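Local coordinates for salmonella typhimurium DB7155 bacteriophage DET7 tailspike (Bacteriophage, PDB 2V5I), which probably binds and hydrolyses the O-antigen of its Salmonella host, serving as the receptor-binding tailspike of the phage, at residues A[384-389]-A[397-402]; A[530-535]-A[541-546]. All coordinates share one frame; numbering follows the deposited sequence.

Contact 1. Residues A[384-389]-A[397-402]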
loop_
_atom_site.group_PDB
_atom_site.type_symbol
_atom_site.label_atom_id
_atom_site.label_comp_id
_atom_site.label_asym_id
_atom_site.label_seq_id
_atom_site.Cartn_x
_atom_site.Cartn_y
_atom_site.Cartn_z
ATOM N N ASP A 384 9.578 22.016 11.238
ATOM C CA ASP A 384 8.251 21.556 10.972
ATOM C C ASP A 384 8.281 20.059 10.684
ATOM O O ASP A 384 9.304 19.553 10.247
ATOM C CB ASP A 384 7.681 22.302 9.787
ATOM C CG ASP A 384 7.776 23.830 9.972
ATOM O OD1 ASP A 384 7.474 24.317 11.075
ATOM O OD2 ASP A 384 8.203 24.521 9.027
ATOM N N GLN A 385 7.158 19.378 10.855
ATOM C CA GLN A 385 7.108 17.922 10.635
ATOM C C GLN A 385 7.095 17.559 9.168
ATOM O O GLN A 385 7.708 16.544 8.765
ATOM C CB GLN A 385 5.931 17.321 11.364
ATOM C CG GLN A 385 6.058 17.408 12.908
ATOM C CD GLN A 385 4.757 17.226 13.651
ATOM O OE1 GLN A 385 3.940 16.366 13.332
ATOM N NE2 GLN A 385 4.569 18.031 14.677
ATOM N N ILE A 386 6.286 18.284 8.379
ATOM C CA ILE A 386 6.085 18.000 6.984
ATOM C C ILE A 386 6.338 19.335 6.259
ATOM O O ILE A 386 5.613 20.298 6.489
ATOM C CB ILE A 386 4.629 17.516 6.748
ATOM C CG1 ILE A 386 4.326 16.219 7.528
ATOM C CG2 ILE A 386 4.337 17.370 5.284
ATOM C CD1 ILE A 386 2.803 16.000 7.763
ATOM N N ILE A 387 7.329 19.389 5.377
ATOM C CA ILE A 387 7.737 20.615 4.683
ATOM C C ILE A 387 7.722 20.345 3.186
ATOM O O ILE A 387 8.288 19.351 2.730
ATOM C CB ILE A 387 9.160 20.975 5.085
ATOM C CG1 ILE A 387 9.211 21.296 6.581
ATOM C CG2 ILE A 387 9.694 22.129 4.199
ATOM C CD1 ILE A 387 10.545 20.889 7.257
ATOM N N ILE A 388 6.995 21.180 2.436
ATOM C CA ILE A 388 7.024 21.179 0.991
ATOM C C ILE A 388 7.290 22.621 0.597
ATOM O O ILE A 388 6.570 23.510 1.007
ATOM C CB ILE A 388 5.700 20.692 0.346
ATOM C CG1 ILE A 388 5.337 19.285 0.854
ATOM C CG2 ILE A 388 5.808 20.721 -1.171
ATOM C CD1 ILE A 388 3.986 18.793 0.364
ATOM N N ILE A 389 8.291 22.856 -0.253
ATOM C CA ILE A 389 8.706 24.234 -0.570
ATOM C C ILE A 389 7.948 24.843 -1.734
ATOM O O ILE A 389 7.479 25.973 -1.633
ATOM C CB ILE A 389 10.208 24.275 -0.916
ATOM C CG1 ILE A 389 11.030 23.793 0.263
ATOM C CG2 ILE A 389 10.625 25.680 -1.373
ATOM C CD1 ILE A 389 10.905 24.627 1.547
ATOM N N ILE A 397 -3.481 12.527 3.141
ATOM C CA ILE A 397 -2.340 12.586 4.053
ATOM C C ILE A 397 -2.827 12.463 5.492
ATOM O O ILE A 397 -3.656 13.225 5.952
ATOM C CB ILE A 397 -1.449 13.844 3.819
ATOM C CG1 ILE A 397 -0.309 13.889 4.852
ATOM C CG2 ILE A 397 -2.274 15.160 3.794
ATOM C CD1 ILE A 397 0.820 14.825 4.487
ATOM N N ARG A 398 -2.225 11.505 6.198
ATOM C CA ARG A 398 -2.465 11.302 7.619
ATOM C C ARG A 398 -1.298 11.926 8.329
ATOM O O ARG A 398 -0.158 11.594 8.027
ATOM C CB ARG A 398 -2.547 9.801 7.903
ATOM C CG ARG A 398 -3.793 9.212 7.250
ATOM C CD ARG A 398 -3.701 7.814 6.918
ATOM N NE ARG A 398 -2.732 7.517 5.872
ATOM C CZ ARG A 398 -3.003 7.312 4.603
ATOM N NH1 ARG A 398 -4.241 7.441 4.150
ATOM N NH2 ARG A 398 -2.000 6.981 3.783
ATOM N N ALA A 399 -1.582 12.907 9.196
ATOM C CA ALA A 399 -0.546 13.759 9.774
ATOM C C ALA A 399 -0.590 13.868 11.306
ATOM O O ALA A 399 -0.027 14.819 11.846
ATOM C CB ALA A 399 -0.608 15.145 9.183
ATOM N N ALA A 400 -1.257 12.966 12.011
ATOM C CA ALA A 400 -1.219 12.970 13.488
ATOM C C ALA A 400 -1.201 11.544 14.030
ATOM O O ALA A 400 -2.001 10.718 13.620
ATOM C CB ALA A 400 -2.432 13.685 14.070
ATOM N N GLY A 401 -0.301 11.306 14.987
ATOM C CA GLY A 401 -0.171 10.051 15.671
ATOM C C GLY A 401 -0.659 10.165 17.102
ATOM O O GLY A 401 -1.548 10.989 17.390
ATOM N N ILE A 402 -0.011 9.434 18.000
ATOM C CA ILE A 402 -0.460 9.324 19.406
ATOM C C ILE A 402 0.392 10.122 20.402
ATOM O O ILE A 402 -0.036 10.304 21.544
ATOM C CB ILE A 402 -0.507 7.826 19.819
ATOM C CG1 ILE A 402 -1.529 7.564 20.945
ATOM C CG2 ILE A 402 0.896 7.236 20.039
ATOM C CD1 ILE A 402 -1.957 6.093 20.986
HETATM O O HOH W 1 1.406 15.560 13.931
#
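Ile-386 and Ala-399 are the facing pair, but their CA atoms stand 8.4 Å apart, so the two backbones meet through side chains and not as paired strands. The touching atoms are few. CD1 of Ile-386 lies 3.8 Å from CB of Ala-399. The same methyl meets CD1 of Ile-397 at 4.0 Å, and these two isoleucines reach toward each other tip to tip. In Ile-397, CG1 is anti to the backbone N (chi1 177°), and the extended chain carries CD1 to Ile-386. All three residues are buried, and the patch is purely apolar. Beside it a water joins the segments. It donates to OE1 of Gln-385 at 2.7 Å and to O of Ala-399 at 2.6 Å. The other end of the Gln-385 amide is also held, because NE2 bonds to Gln-405. The contact fits the interior of a parallel beta-helix, where inward side chains from two walls meet. Strand 386-388 runs between strands 357-364 and 412-414. Strand 393-398 belongs to another wall, between strands 367-369 and 371-374 on one flank and 417-423 on the other. From strand 417-423, Leu-422 touches both Ile-397 and Ala-399.

Contact 2. Residues A[530-535]-A[541-546]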
loop_
_atom_site.group_PDB
_atom_site.type_symbol
_atom_site.label_atom_id
_atom_site.label_comp_id
_atom_site.label_asym_id
_atom_site.label_seq_id
_atom_site.Cartn_x
_atom_site.Cartn_y
_atom_site.Cartn_z
ATOM N N ASN A 530 -34.349 44.065 0.358
ATOM C CA ASN A 530 -35.372 43.155 0.903
ATOM C C ASN A 530 -34.788 42.277 2.022
ATOM O O ASN A 530 -35.012 41.070 2.089
ATOM C CB ASN A 530 -36.033 42.316 -0.180
ATOM C CG ASN A 530 -36.836 43.168 -1.164
ATOM O OD1 ASN A 530 -37.265 44.274 -0.860
ATOM N ND2 ASN A 530 -36.946 42.677 -2.377
ATOM N N THR A 531 -34.040 42.939 2.873
ATOM C CA THR A 531 -33.608 42.357 4.118
ATOM C C THR A 531 -33.871 43.308 5.287
ATOM O O THR A 531 -33.978 44.504 5.121
ATOM C CB THR A 531 -32.111 41.918 4.076
ATOM O OG1 THR A 531 -31.262 43.055 4.036
ATOM C CG2 THR A 531 -31.821 40.992 2.897
ATOM N N MET A 532 -33.966 42.736 6.476
ATOM C CA MET A 532 -34.351 43.452 7.717
ATOM C C MET A 532 -33.413 43.089 8.850
ATOM O O MET A 532 -33.116 41.931 9.032
ATOM C CB MET A 532 -35.765 42.980 8.113
ATOM C CG MET A 532 -36.227 43.497 9.399
ATOM S SD MET A 532 -37.792 42.721 9.867
ATOM C CE MET A 532 -37.177 41.217 10.650
ATOM N N SER A 533 -32.940 44.090 9.593
ATOM C CA SER A 533 -32.179 43.871 10.838
ATOM C C SER A 533 -32.936 44.490 12.007
ATOM O O SER A 533 -33.512 45.593 11.887
ATOM C CB SER A 533 -30.861 44.609 10.755
ATOM O OG SER A 533 -30.107 44.107 9.686
ATOM N N LEU A 534 -32.913 43.842 13.148
ATOM C CA LEU A 534 -33.663 44.295 14.306
ATOM C C LEU A 534 -32.770 44.918 15.365
ATOM O O LEU A 534 -31.587 44.553 15.541
ATOM C CB LEU A 534 -34.403 43.087 14.947
ATOM C CG LEU A 534 -35.520 42.497 14.082
ATOM C CD1 LEU A 534 -35.955 41.147 14.640
ATOM C CD2 LEU A 534 -36.724 43.372 13.919
ATOM N N TYR A 535 -33.321 45.893 16.064
ATOM C CA TYR A 535 -32.581 46.592 17.106
ATOM C C TYR A 535 -33.546 47.219 18.124
ATOM O O TYR A 535 -34.741 47.426 17.874
ATOM C CB TYR A 535 -31.660 47.674 16.505
ATOM C CG TYR A 535 -32.351 48.850 15.830
ATOM C CD1 TYR A 535 -32.722 48.799 14.507
ATOM C CD2 TYR A 535 -32.566 50.031 16.521
ATOM C CE1 TYR A 535 -33.355 49.879 13.905
ATOM C CE2 TYR A 535 -33.165 51.143 15.927
ATOM C CZ TYR A 535 -33.525 51.087 14.600
ATOM O OH TYR A 535 -34.145 52.221 14.055
ATOM N N LEU A 541 -38.757 47.756 20.112
ATOM C CA LEU A 541 -38.203 46.996 18.987
ATOM C C LEU A 541 -38.461 47.720 17.683
ATOM O O LEU A 541 -39.608 48.024 17.344
ATOM C CB LEU A 541 -38.828 45.610 18.941
ATOM C CG LEU A 541 -38.206 44.645 17.952
ATOM C CD1 LEU A 541 -36.755 44.287 18.348
ATOM C CD2 LEU A 541 -39.068 43.358 17.788
ATOM N N TRP A 542 -37.375 47.932 16.936
ATOM C CA TRP A 542 -37.382 48.551 15.617
ATOM C C TRP A 542 -36.757 47.624 14.573
ATOM O O TRP A 542 -35.928 46.758 14.877
ATOM C CB TRP A 542 -36.560 49.819 15.671
ATOM C CG TRP A 542 -37.202 50.975 16.377
ATOM C CD1 TRP A 542 -37.369 51.128 17.740
ATOM C CD2 TRP A 542 -37.762 52.146 15.766
ATOM N NE1 TRP A 542 -37.976 52.335 17.988
ATOM C CE2 TRP A 542 -38.235 52.972 16.801
ATOM C CE3 TRP A 542 -37.902 52.573 14.436
ATOM C CZ2 TRP A 542 -38.831 54.209 16.556
ATOM C CZ3 TRP A 542 -38.491 53.822 14.187
ATOM C CH2 TRP A 542 -38.985 54.591 15.238
ATOM N N ALA A 543 -37.168 47.822 13.323
ATOM C CA ALA A 543 -36.583 47.162 12.158
ATOM C C ALA A 543 -35.900 48.213 11.284
ATOM O O ALA A 543 -36.494 49.257 10.965
ATOM C CB ALA A 543 -37.645 46.437 11.309
ATOM N N LEU A 544 -34.689 47.906 10.863
ATOM C CA LEU A 544 -33.973 48.606 9.809
ATOM C C LEU A 544 -34.064 47.766 8.539
ATOM O O LEU A 544 -33.648 46.621 8.519
ATOM C CB LEU A 544 -32.504 48.793 10.209
ATOM C CG LEU A 544 -31.578 49.418 9.139
ATOM C CD1 LEU A 544 -32.036 50.805 8.741
ATOM C CD2 LEU A 544 -30.153 49.447 9.703
ATOM N N ILE A 545 -34.703 48.328 7.497
ATOM C CA ILE A 545 -35.070 47.571 6.320
ATOM C C ILE A 545 -34.507 48.275 5.074
ATOM O O ILE A 545 -34.657 49.484 4.939
ATOM C CB ILE A 545 -36.593 47.472 6.185
ATOM C CG1 ILE A 545 -37.123 46.590 7.313
ATOM C CG2 ILE A 545 -37.000 46.910 4.813
ATOM C CD1 ILE A 545 -38.572 46.564 7.492
ATOM N N ARG A 546 -33.904 47.506 4.181
ATOM C CA ARG A 546 -33.561 48.013 2.875
ATOM C C ARG A 546 -34.681 47.621 1.911
ATOM O O ARG A 546 -34.941 46.439 1.739
ATOM C CB ARG A 546 -32.236 47.533 2.412
ATOM C CG ARG A 546 -31.765 48.300 1.150
ATOM C CD ARG A 546 -30.376 47.959 0.686
ATOM N NE ARG A 546 -30.037 48.784 -0.498
ATOM C CZ ARG A 546 -29.178 48.437 -1.449
ATOM N NH1 ARG A 546 -28.465 47.322 -1.372
ATOM N NH2 ARG A 546 -28.992 49.258 -2.486
#
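Tyr-535 and Trp-542 meet near the turn of an antiparallel beta hairpin, made by strands 531-537 and 540-546. CB of Trp-542 is a bump that sits over one face of the Tyr-535 ring, 3.6 Å from its centroid, in a CH-pi contact. Tyr-535 CG lies between the backbone N and the carbonyl carbon (chi1 66°), and this turns the ring across the neighbouring strand. The tyrosine ring and the five-membered ring of Trp-542 are near parallel, at 20°, but slid apart with little overlap. Leu-544 adds its CB beside CE1 of Tyr-535. The phenol OH is held by Arg-554 of strand 552-556.

The sheet face with Met-532, Leu-534, Ala-543 and Ile-545 is apolar. CB of Ala-543 is a low point between larger neighbours. CG of Met-532 rests against it at 3.8 Å, and CD2 of Leu-534 approaches it at 4.1 Å. The same CG of Met-532 also meets CG1 of Ile-545 at 3.8 Å, so it lies alongside both, in the angle between them. Leu-541 CD1 comes up to Leu-534 CB at the end of this row. Met-532 of the second subunit packs on Leu-534 and Leu-541. On the outer edge, residues 531-533 pair with an antiparallel strand of the third subunit, so the sheet runs on across that interface.

Ser-533 and Leu-544 form the next hydrogen-bonded pair, with side chains on the same face as Tyr-535 and Trp-542. Leu-544 N donates to Ser-533 O at 2.8 Å, with an N-H...O angle of 171°.

In the fold
Contact 1 and contact 2 lie in separate parts of the spike. Their centres are 48 Å apart and their nearest atoms about 39 Å apart, so they do not touch. Contact 1 comes first along the chain and lies in the beta-helix, the part expected to handle O-antigen. Contact 2 lies near the C-terminus, in the intertwined domain. Both also touch the second subunit, and contact 2 meets the third as well. The bound sodium ion lies near contact 2, about 8 Å from the side chain of Leu-541.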